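Local atomic coordinates of 3',5'-cyclic-nucleotide phosphodiesterase 1 (PDB entry 4OJV), a protein that belongs to the class II cyclic-nucleotide phosphodiesterases, a metallo-hydrolase family related to the metallo-beta-lactamases, and holds a pair of zinc ions. Residues E116-I121 / V138-S143; V211-G216 / Y292-P297; G243-D248 / L277-C282. One frame throughout, in Å; residues are numbered along the deposited sequence.

Interaction 1 (E116-I121 / V138-S143); sequences EVFQGI and VVNSPS
Phe118, on helix 110-119, packs the far end of its ring against Asn140 and Ser143. The ring reaches across because CG lies anti to the backbone N (chi1 -170°). Phe118 CZ touches Asn140 twice, 3.4 Å from the aliphatic Asn140 CB and equally 3.4 Å from the amide Asn140 OD1; ring and amide planes stand 85° apart. Ser143 OG meets the ring at its edge, in its plane, 3.3 Å from Phe118 CE2. That hydroxyl is turned back on its own segment: Ser143 OG donates to Asn140 O at 2.8 Å, and Ser143 N reaches the same oxygen from the opposite face of its plane. Ser141 OG likewise donates to Val138 O at 2.7 Å, so each hydroxyl adds a second donor to a carbonyl that already takes the serine's own backbone N-H. Asn140 is well suited to its place: OD1 accepts from Met44 N, while ND2 donates to Pro15 O and Glu17 OE2 of the second subunit. Lys153 makes a cation-pi contact with Phe118. No hydrogen bond crosses between the two segments; Asn140 meets CZ obliquely through CB and OD1, and Ser143 OG alone lies at the weakly positive C-H edge, which implies packing with perhaps a faint electrostatic preference.

Interaction 2 (V211-G216 / Y292-P297); sequences VHHGIG and YGHLSP. With ZN (zinc ion), chain D; SO4 (sulfate ion), chain B.
His213 and Gly293 supply the direct hydrogen bond of this contact: ND1 of the His213 imidazole donates to Gly293 O at 2.7 Å, with an N-H...O angle of 155° and the acceptor close to the ring plane. Because ND1 carries that proton, NE2 is left to the metal, and the carbonyl and the zinc ion together fix the rotation of the ring. The metal bonds follow: His213 NE2 holds a zinc ion at 2.1 Å, sulfate O3 binds the same ion at 2.2 Å, and His128, His130, Asp244 and a water complete the site. The sulfate, probably from the crystallisation liquor, is held a second time by His294, whose NE2 donates to sulfate O2 at 2.6 Å; Lys328 adds another bond. Between the two rings there is only packing, CE1 of His213 meeting CE1 of His294 at 3.4 Å, with planes inclined by 56°. Backbone packing is close too: the CA atoms of Gly214 and Gly293 lie 3.9 Å apart, an approach natural to two residues without side chains, both of which have positive phi. The zinc-bound histidine near the end of strand 204-215 belongs to the two-metal centre of the metallo-beta-lactamase fold.

Interaction 3 (G243-D248 / L277-C282); sequences GDVEQD and LVECSC. With ZN (zinc ion), chain D; ZN (zinc ion), chain E.
Asp244 passes close to Glu279, its CA 3.3 Å from Glu279 OE1. The aspartate's carboxylate turns to the metals: CG is anti to the carbonyl carbon (chi1 -55°), and the single oxygen Asp244 OD2 bridges the two zinc ions, 2.2 Å to the zinc ion that His213 also binds and 2.1 Å to the other, beside a water that bridges them as well. A short acid suits this place, since few bonds separate the metals from the backbone. Asp244 is the bridging aspartate of the metallo-beta-lactamase fold, set in the loop just after strand 238-242, while His128, His130, Asp132 and His133 form the family's HxHxDH signature. Glu279 OE1 stays 4.3 Å from Asp244 OD1; the like charges are probably tempered by the zinc ions and by His294 ND1, which donates to OE1. Val245 then gives the direct backbone bond, Val245 N donating to Glu279 OE1 at 3.0 Å from above the carboxylate plane, and its CG1 rests against the methylene CG of the glutamate. The extra methylene of glutamate reaches out from strand 273-279, and a bend at chi2 (147°) turns the carboxylate toward Val245 N. The other oxygen, Glu279 OE2, accepts from Ser281 OG at 2.7 Å and from Ser281 N, both from one face.

How the interactions relate
Interactions 2 and 3 are neighbours around one zinc centre, their centres about 7 Å apart, and both draw on the same mixed sheet, through strands 204-215 and 273-279. Leu295 N donates to Glu279 OE2, tying the loop of one to the strand of the other, and Asp244 and His213 share a zinc ion. Their chemistry is polar and directional, suited to positioning ligands; the touching residues of interaction 3 are all buried, whereas interaction 2 is only partly so beside the sulfate. Interaction 1 is also buried but joins two helical segments, its centre about 28 Å from that of interaction 3, across the chain's centre. There an aromatic ring does the packing, Ser143 bonds back to its own chain, and Asn140 reaches the second subunit.

Interaction 1 (E116-I121 / V138-S143)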
loop_
_atom_site.group_PDB
_atom_site.type_symbol
_atom_site.label_atom_id
_atom_site.label_comp_id
_atom_site.label_asym_id
_atom_site.label_seq_id
_atom_site.Cartn_x
_atom_site.Cartn_y
_atom_site.Cartn_z
ATOM N N GLU A 116 -5.478 -18.003 -6.045
ATOM C CA GLU A 116 -5.241 -19.367 -5.574
ATOM C C GLU A 116 -4.055 -19.441 -4.601
ATOM O O GLU A 116 -4.165 -20.017 -3.518
ATOM C CB GLU A 116 -5.061 -20.313 -6.763
ATOM C CG GLU A 116 -6.346 -20.562 -7.532
ATOM C CD GLU A 116 -6.172 -21.495 -8.711
ATOM O OE1 GLU A 116 -7.016 -21.426 -9.628
ATOM O OE2 GLU A 116 -5.209 -22.290 -8.718
ATOM N N VAL A 117 -2.918 -18.859 -4.980
ATOM C CA VAL A 117 -1.756 -18.868 -4.082
ATOM C C VAL A 117 -2.119 -18.166 -2.784
ATOM O O VAL A 117 -1.801 -18.645 -1.691
ATOM C CB VAL A 117 -0.516 -18.193 -4.713
ATOM C CG1 VAL A 117 0.615 -18.046 -3.698
ATOM C CG2 VAL A 117 -0.036 -18.978 -5.921
ATOM N N PHE A 118 -2.800 -17.027 -2.903
ATOM C CA PHE A 118 -3.087 -16.223 -1.741
ATOM C C PHE A 118 -4.060 -16.878 -0.749
ATOM O O PHE A 118 -3.960 -16.667 0.470
ATOM C CB PHE A 118 -3.553 -14.837 -2.164
ATOM C CG PHE A 118 -3.637 -13.891 -1.036
ATOM C CD1 PHE A 118 -2.488 -13.482 -0.359
ATOM C CD2 PHE A 118 -4.872 -13.440 -0.602
ATOM C CE1 PHE A 118 -2.567 -12.609 0.718
ATOM C CE2 PHE A 118 -4.958 -12.549 0.467
ATOM C CZ PHE A 118 -3.808 -12.143 1.129
ATOM N N GLN A 119 -4.963 -17.717 -1.259
ATOM C CA GLN A 119 -5.858 -18.444 -0.359
ATOM C C GLN A 119 -5.092 -19.344 0.622
ATOM O O GLN A 119 -5.578 -19.630 1.706
ATOM C CB GLN A 119 -6.939 -19.212 -1.136
ATOM C CG GLN A 119 -6.557 -20.567 -1.709
ATOM C CD GLN A 119 -7.774 -21.405 -2.084
ATOM O OE1 GLN A 119 -8.903 -21.122 -1.664
ATOM N NE2 GLN A 119 -7.548 -22.447 -2.874
ATOM N N GLY A 120 -3.882 -19.750 0.242
ATOM C CA GLY A 120 -3.038 -20.573 1.090
ATOM C C GLY A 120 -2.406 -19.856 2.267
ATOM O O GLY A 120 -1.926 -20.514 3.189
ATOM N N ILE A 121 -2.391 -18.526 2.262
ATOM C CA ILE A 121 -1.889 -17.825 3.447
ATOM C C ILE A 121 -2.881 -18.012 4.626
ATOM O O ILE A 121 -3.944 -17.379 4.651
ATOM C CB ILE A 121 -1.588 -16.356 3.132
ATOM C CG1 ILE A 121 -0.400 -16.234 2.186
ATOM C CG2 ILE A 121 -1.233 -15.605 4.405
ATOM C CD1 ILE A 121 -0.667 -16.487 0.734
ATOM N N VAL A 138 -4.778 -5.873 5.278
ATOM C CA VAL A 138 -6.087 -5.249 5.323
ATOM C C VAL A 138 -6.736 -5.178 3.940
ATOM O O VAL A 138 -7.853 -5.662 3.747
ATOM C CB VAL A 138 -5.995 -3.856 5.976
ATOM C CG1 VAL A 138 -7.318 -3.115 5.848
ATOM C CG2 VAL A 138 -5.589 -3.979 7.441
ATOM N N VAL A 139 -6.052 -4.576 2.981
ATOM C CA VAL A 139 -6.693 -4.384 1.678
ATOM C C VAL A 139 -6.974 -5.730 0.993
ATOM O O VAL A 139 -7.988 -5.878 0.307
ATOM C CB VAL A 139 -5.903 -3.401 0.804
ATOM C CG1 VAL A 139 -6.554 -3.258 -0.566
ATOM C CG2 VAL A 139 -5.812 -2.039 1.497
ATOM N N ASN A 140 -6.105 -6.727 1.211
ATOM C CA ASN A 140 -6.293 -8.050 0.606
ATOM C C ASN A 140 -7.439 -8.836 1.257
ATOM O O ASN A 140 -7.949 -9.777 0.654
ATOM C CB ASN A 140 -5.048 -8.950 0.733
ATOM C CG ASN A 140 -3.800 -8.456 0.007
ATOM O OD1 ASN A 140 -2.730 -9.010 0.258
ATOM N ND2 ASN A 140 -3.907 -7.490 -0.888
ATOM N N SER A 141 -7.818 -8.484 2.483
ATOM C CA SER A 141 -8.702 -9.339 3.281
ATOM C C SER A 141 -10.068 -9.705 2.665
ATOM O O SER A 141 -10.550 -10.808 2.898
ATOM C CB SER A 141 -8.839 -8.809 4.717
ATOM O OG SER A 141 -9.477 -7.541 4.756
ATOM N N PRO A 142 -10.688 -8.819 1.859
ATOM C CA PRO A 142 -11.986 -9.228 1.288
ATOM C C PRO A 142 -11.898 -10.421 0.330
ATOM O O PRO A 142 -12.918 -11.048 0.045
ATOM C CB PRO A 142 -12.476 -7.962 0.575
ATOM C CG PRO A 142 -11.791 -6.846 1.306
ATOM C CD PRO A 142 -10.433 -7.390 1.622
ATOM N N SER A 143 -10.691 -10.765 -0.121
ATOM C CA SER A 143 -10.509 -11.972 -0.945
ATOM C C SER A 143 -11.014 -13.226 -0.235
ATOM O O SER A 143 -11.376 -14.199 -0.894
ATOM C CB SER A 143 -9.038 -12.164 -1.332
ATOM O OG SER A 143 -8.233 -12.450 -0.196
#

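Interaction 2 (V211-G216 / Y292-P297)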
loop_
_atom_site.group_PDB
_atom_site.type_symbol
_atom_site.label_atom_id
_atom_site.label_comp_id
_atom_site.label_asym_id
_atom_site.label_seq_id
_atom_site.Cartn_x
_atom_site.Cartn_y
_atom_site.Cartn_z
ATOM N N VAL A 211 9.715 -6.215 21.988
ATOM C CA VAL A 211 10.874 -5.325 21.897
ATOM C C VAL A 211 10.394 -3.867 21.841
ATOM O O VAL A 211 9.192 -3.607 21.687
ATOM C CB VAL A 211 11.803 -5.659 20.693
ATOM C CG1 VAL A 211 12.354 -7.078 20.789
ATOM C CG2 VAL A 211 11.100 -5.435 19.356
ATOM N N HIS A 212 11.327 -2.924 21.973
ATOM C CA HIS A 212 11.007 -1.497 21.877
ATOM C C HIS A 212 11.111 -0.963 20.471
ATOM O O HIS A 212 12.021 -1.327 19.721
ATOM C CB HIS A 212 11.925 -0.662 22.759
ATOM C CG HIS A 212 11.818 -0.965 24.229
ATOM N ND1 HIS A 212 10.725 -0.691 24.968
ATOM C CD2 HIS A 212 12.737 -1.540 25.083
ATOM C CE1 HIS A 212 10.951 -1.068 26.243
ATOM N NE2 HIS A 212 12.179 -1.586 26.310
ATOM N N HIS A 213 10.229 -0.020 20.142
ATOM C CA HIS A 213 10.170 0.601 18.810
ATOM C C HIS A 213 9.764 2.058 18.935
ATOM O O HIS A 213 8.895 2.561 18.226
ATOM C CB HIS A 213 9.261 -0.247 17.898
ATOM C CG HIS A 213 8.986 0.337 16.521
ATOM N ND1 HIS A 213 9.900 1.034 15.814
ATOM C CD2 HIS A 213 7.843 0.288 15.740
ATOM C CE1 HIS A 213 9.356 1.426 14.639
ATOM N NE2 HIS A 213 8.107 0.957 14.584
ATOM N N GLY A 214 10.409 2.757 19.869
ATOM C CA GLY A 214 10.232 4.199 20.003
ATOM C C GLY A 214 9.117 4.566 20.955
ATOM O O GLY A 214 8.692 3.759 21.787
ATOM N N ILE A 215 8.643 5.797 20.826
ATOM C CA ILE A 215 7.627 6.335 21.732
ATOM C C ILE A 215 6.623 7.165 20.946
ATOM O O ILE A 215 6.934 7.664 19.859
ATOM C CB ILE A 215 8.229 7.190 22.881
ATOM C CG1 ILE A 215 8.999 8.390 22.316
ATOM C CG2 ILE A 215 9.109 6.344 23.797
ATOM C CD1 ILE A 215 9.454 9.402 23.348
ATOM N N GLY A 216 5.425 7.314 21.497
ATOM C CA GLY A 216 4.411 8.148 20.868
ATOM C C GLY A 216 4.854 9.593 20.729
ATOM O O GLY A 216 5.441 10.155 21.658
ATOM N N TYR A 292 14.557 7.626 14.677
ATOM C CA TYR A 292 13.731 7.363 15.862
ATOM C C TYR A 292 12.949 6.055 15.741
ATOM O O TYR A 292 12.217 5.843 14.766
ATOM C CB TYR A 292 12.755 8.514 16.148
ATOM C CG TYR A 292 13.396 9.823 16.567
ATOM C CD1 TYR A 292 13.028 11.021 15.955
ATOM C CD2 TYR A 292 14.360 9.868 17.578
ATOM C CE1 TYR A 292 13.605 12.225 16.332
ATOM C CE2 TYR A 292 14.943 11.069 17.962
ATOM C CZ TYR A 292 14.562 12.241 17.335
ATOM O OH TYR A 292 15.134 13.436 17.712
ATOM N N GLY A 293 13.127 5.184 16.735
ATOM C CA GLY A 293 12.450 3.885 16.786
ATOM C C GLY A 293 13.089 2.780 15.961
ATOM O O GLY A 293 12.549 1.675 15.892
ATOM N N HIS A 294 14.260 3.058 15.381
ATOM C CA HIS A 294 14.905 2.163 14.417
ATOM C C HIS A 294 16.360 1.940 14.711
ATOM O O HIS A 294 16.909 2.515 15.665
ATOM C CB HIS A 294 14.736 2.721 13.005
ATOM C CG HIS A 294 13.310 2.714 12.520
ATOM N ND1 HIS A 294 12.604 1.575 12.370
ATOM C CD2 HIS A 294 12.455 3.751 12.179
ATOM C CE1 HIS A 294 11.368 1.870 11.929
ATOM N NE2 HIS A 294 11.276 3.201 11.815
ATOM N N LEU A 295 16.991 1.108 13.884
ATOM C CA LEU A 295 18.424 0.854 13.959
ATOM C C LEU A 295 19.203 1.535 12.847
ATOM O O LEU A 295 18.686 1.761 11.746
ATOM C CB LEU A 295 18.704 -0.654 13.922
ATOM C CG LEU A 295 18.105 -1.528 15.028
ATOM C CD1 LEU A 295 18.448 -2.990 14.786
ATOM C CD2 LEU A 295 18.570 -1.108 16.416
ATOM N N SER A 296 20.455 1.862 13.160
ATOM C CA SER A 296 21.471 2.207 12.174
ATOM C C SER A 296 22.579 1.157 12.305
ATOM O O SER A 296 22.516 0.309 13.198
ATOM C CB SER A 296 22.022 3.600 12.444
ATOM O OG SER A 296 22.949 3.540 13.511
ATOM N N PRO A 297 23.599 1.193 11.422
ATOM C CA PRO A 297 24.555 0.086 11.460
ATOM C C PRO A 297 25.305 -0.102 12.778
ATOM O O PRO A 297 25.568 -1.241 13.159
ATOM C CB PRO A 297 25.510 0.409 10.302
ATOM C CG PRO A 297 24.629 1.125 9.332
ATOM C CD PRO A 297 23.804 2.019 10.218
HETATM ZN ZN ZN D . 7.011 0.772 12.756
HETATM S S SO4 B . 8.260 3.056 10.693
HETATM O O1 SO4 B . 6.938 3.492 10.162
HETATM O O2 SO4 B . 9.219 4.197 10.602
HETATM O O3 SO4 B . 8.127 2.584 12.109
HETATM O O4 SO4 B . 8.728 1.958 9.809
HETATM O O HOH W 1 6.604 0.720 10.892
#

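Interaction 3 (G243-D248 / L277-C282)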
loop_
_atom_site.group_PDB
_atom_site.type_symbol
_atom_site.label_atom_id
_atom_site.label_comp_id
_atom_site.label_asym_id
_atom_site.label_seq_id
_atom_site.Cartn_x
_atom_site.Cartn_y
_atom_site.Cartn_z
ATOM N N GLY A 243 10.258 -7.566 13.891
ATOM C CA GLY A 243 9.619 -6.278 13.652
ATOM C C GLY A 243 10.579 -5.127 13.895
ATOM O O GLY A 243 11.687 -5.333 14.418
ATOM N N ASP A 244 10.139 -3.916 13.539
ATOM C CA ASP A 244 10.935 -2.692 13.706
ATOM C C ASP A 244 11.396 -2.618 15.166
ATOM O O ASP A 244 10.664 -3.032 16.074
ATOM C CB ASP A 244 10.127 -1.404 13.398
ATOM C CG ASP A 244 9.457 -1.360 11.988
ATOM O OD1 ASP A 244 9.741 -2.354 11.236
ATOM O OD2 ASP A 244 8.620 -0.350 11.707
ATOM N N VAL A 245 12.583 -2.076 15.397
ATOM C CA VAL A 245 13.180 -2.133 16.727
ATOM C C VAL A 245 14.251 -1.062 16.880
ATOM O O VAL A 245 14.914 -0.675 15.912
ATOM C CB VAL A 245 13.752 -3.553 17.008
ATOM C CG1 VAL A 245 14.912 -3.872 16.066
ATOM C CG2 VAL A 245 14.179 -3.717 18.465
ATOM N N GLU A 246 14.409 -0.592 18.119
ATOM C CA GLU A 246 15.524 0.263 18.516
ATOM C C GLU A 246 16.213 -0.343 19.737
ATOM O O GLU A 246 15.639 -1.177 20.442
ATOM C CB GLU A 246 15.031 1.680 18.827
ATOM C CG GLU A 246 14.054 1.741 19.983
ATOM C CD GLU A 246 13.672 3.150 20.374
ATOM O OE1 GLU A 246 12.892 3.275 21.336
ATOM O OE2 GLU A 246 14.139 4.116 19.726
ATOM N N GLN A 247 17.451 0.076 19.978
ATOM C CA GLN A 247 18.183 -0.314 21.183
ATOM C C GLN A 247 17.399 0.060 22.448
ATOM O O GLN A 247 16.684 1.058 22.470
ATOM C CB GLN A 247 19.564 0.364 21.180
ATOM C CG GLN A 247 20.413 0.173 22.434
ATOM C CD GLN A 247 21.654 1.052 22.465
ATOM O OE1 GLN A 247 22.724 0.612 22.892
ATOM N NE2 GLN A 247 21.518 2.299 22.021
ATOM N N ASP A 248 17.528 -0.758 23.489
ATOM C CA ASP A 248 16.958 -0.430 24.799
ATOM C C ASP A 248 17.723 0.702 25.490
ATOM O O ASP A 248 18.921 0.872 25.270
ATOM C CB ASP A 248 16.974 -1.656 25.711
ATOM C CG ASP A 248 16.223 -2.836 25.129
ATOM O OD1 ASP A 248 15.130 -2.650 24.559
ATOM O OD2 ASP A 248 16.731 -3.956 25.264
ATOM N N LEU A 277 16.254 -12.111 10.193
ATOM C CA LEU A 277 15.734 -11.026 9.364
ATOM C C LEU A 277 15.463 -9.841 10.271
ATOM O O LEU A 277 14.526 -9.866 11.053
ATOM C CB LEU A 277 14.460 -11.447 8.622
ATOM C CG LEU A 277 14.617 -12.183 7.289
ATOM C CD1 LEU A 277 15.329 -13.520 7.453
ATOM C CD2 LEU A 277 13.258 -12.376 6.626
ATOM N N VAL A 278 16.308 -8.822 10.181
ATOM C CA VAL A 278 16.275 -7.732 11.141
ATOM C C VAL A 278 16.529 -6.414 10.422
ATOM O O VAL A 278 17.308 -6.355 9.466
ATOM C CB VAL A 278 17.294 -7.959 12.294
ATOM C CG1 VAL A 278 18.714 -8.070 11.768
ATOM C CG2 VAL A 278 17.187 -6.868 13.353
ATOM N N GLU A 279 15.902 -5.349 10.899
ATOM C CA GLU A 279 16.026 -4.077 10.218
ATOM C C GLU A 279 17.391 -3.417 10.353
ATOM O O GLU A 279 18.106 -3.596 11.353
ATOM C CB GLU A 279 14.966 -3.087 10.696
ATOM C CG GLU A 279 15.132 -2.579 12.125
ATOM C CD GLU A 279 14.646 -1.148 12.252
ATOM O OE1 GLU A 279 13.536 -0.943 12.782
ATOM O OE2 GLU A 279 15.373 -0.236 11.793
ATOM N N CYS A 280 17.711 -2.607 9.349
ATOM C CA CYS A 280 18.628 -1.497 9.541
ATOM C C CYS A 280 18.061 -0.367 8.699
ATOM O O CYS A 280 18.406 -0.211 7.527
ATOM C CB CYS A 280 20.059 -1.862 9.151
ATOM S SG CYS A 280 21.254 -0.651 9.749
ATOM N N SER A 281 17.152 0.406 9.286
ATOM C CA SER A 281 16.393 1.370 8.505
ATOM C C SER A 281 17.256 2.460 7.895
ATOM O O SER A 281 16.949 2.955 6.808
ATOM C CB SER A 281 15.312 2.028 9.358
ATOM O OG SER A 281 14.278 1.130 9.705
ATOM N N CYS A 282 18.307 2.851 8.615
ATOM C CA CYS A 282 19.078 4.037 8.267
ATOM C C CYS A 282 20.568 3.744 8.212
ATOM O O CYS A 282 21.060 2.878 8.953
ATOM C CB CYS A 282 18.876 5.114 9.322
ATOM S SG CYS A 282 17.169 5.605 9.572
HETATM ZN ZN ZN D . 7.011 0.772 12.756
HETATM ZN ZN ZN E . 7.935 -0.238 9.720
HETATM O O HOH W 2 13.461 -5.603 12.271
HETATM O O HOH W 1 6.604 0.720 10.892
#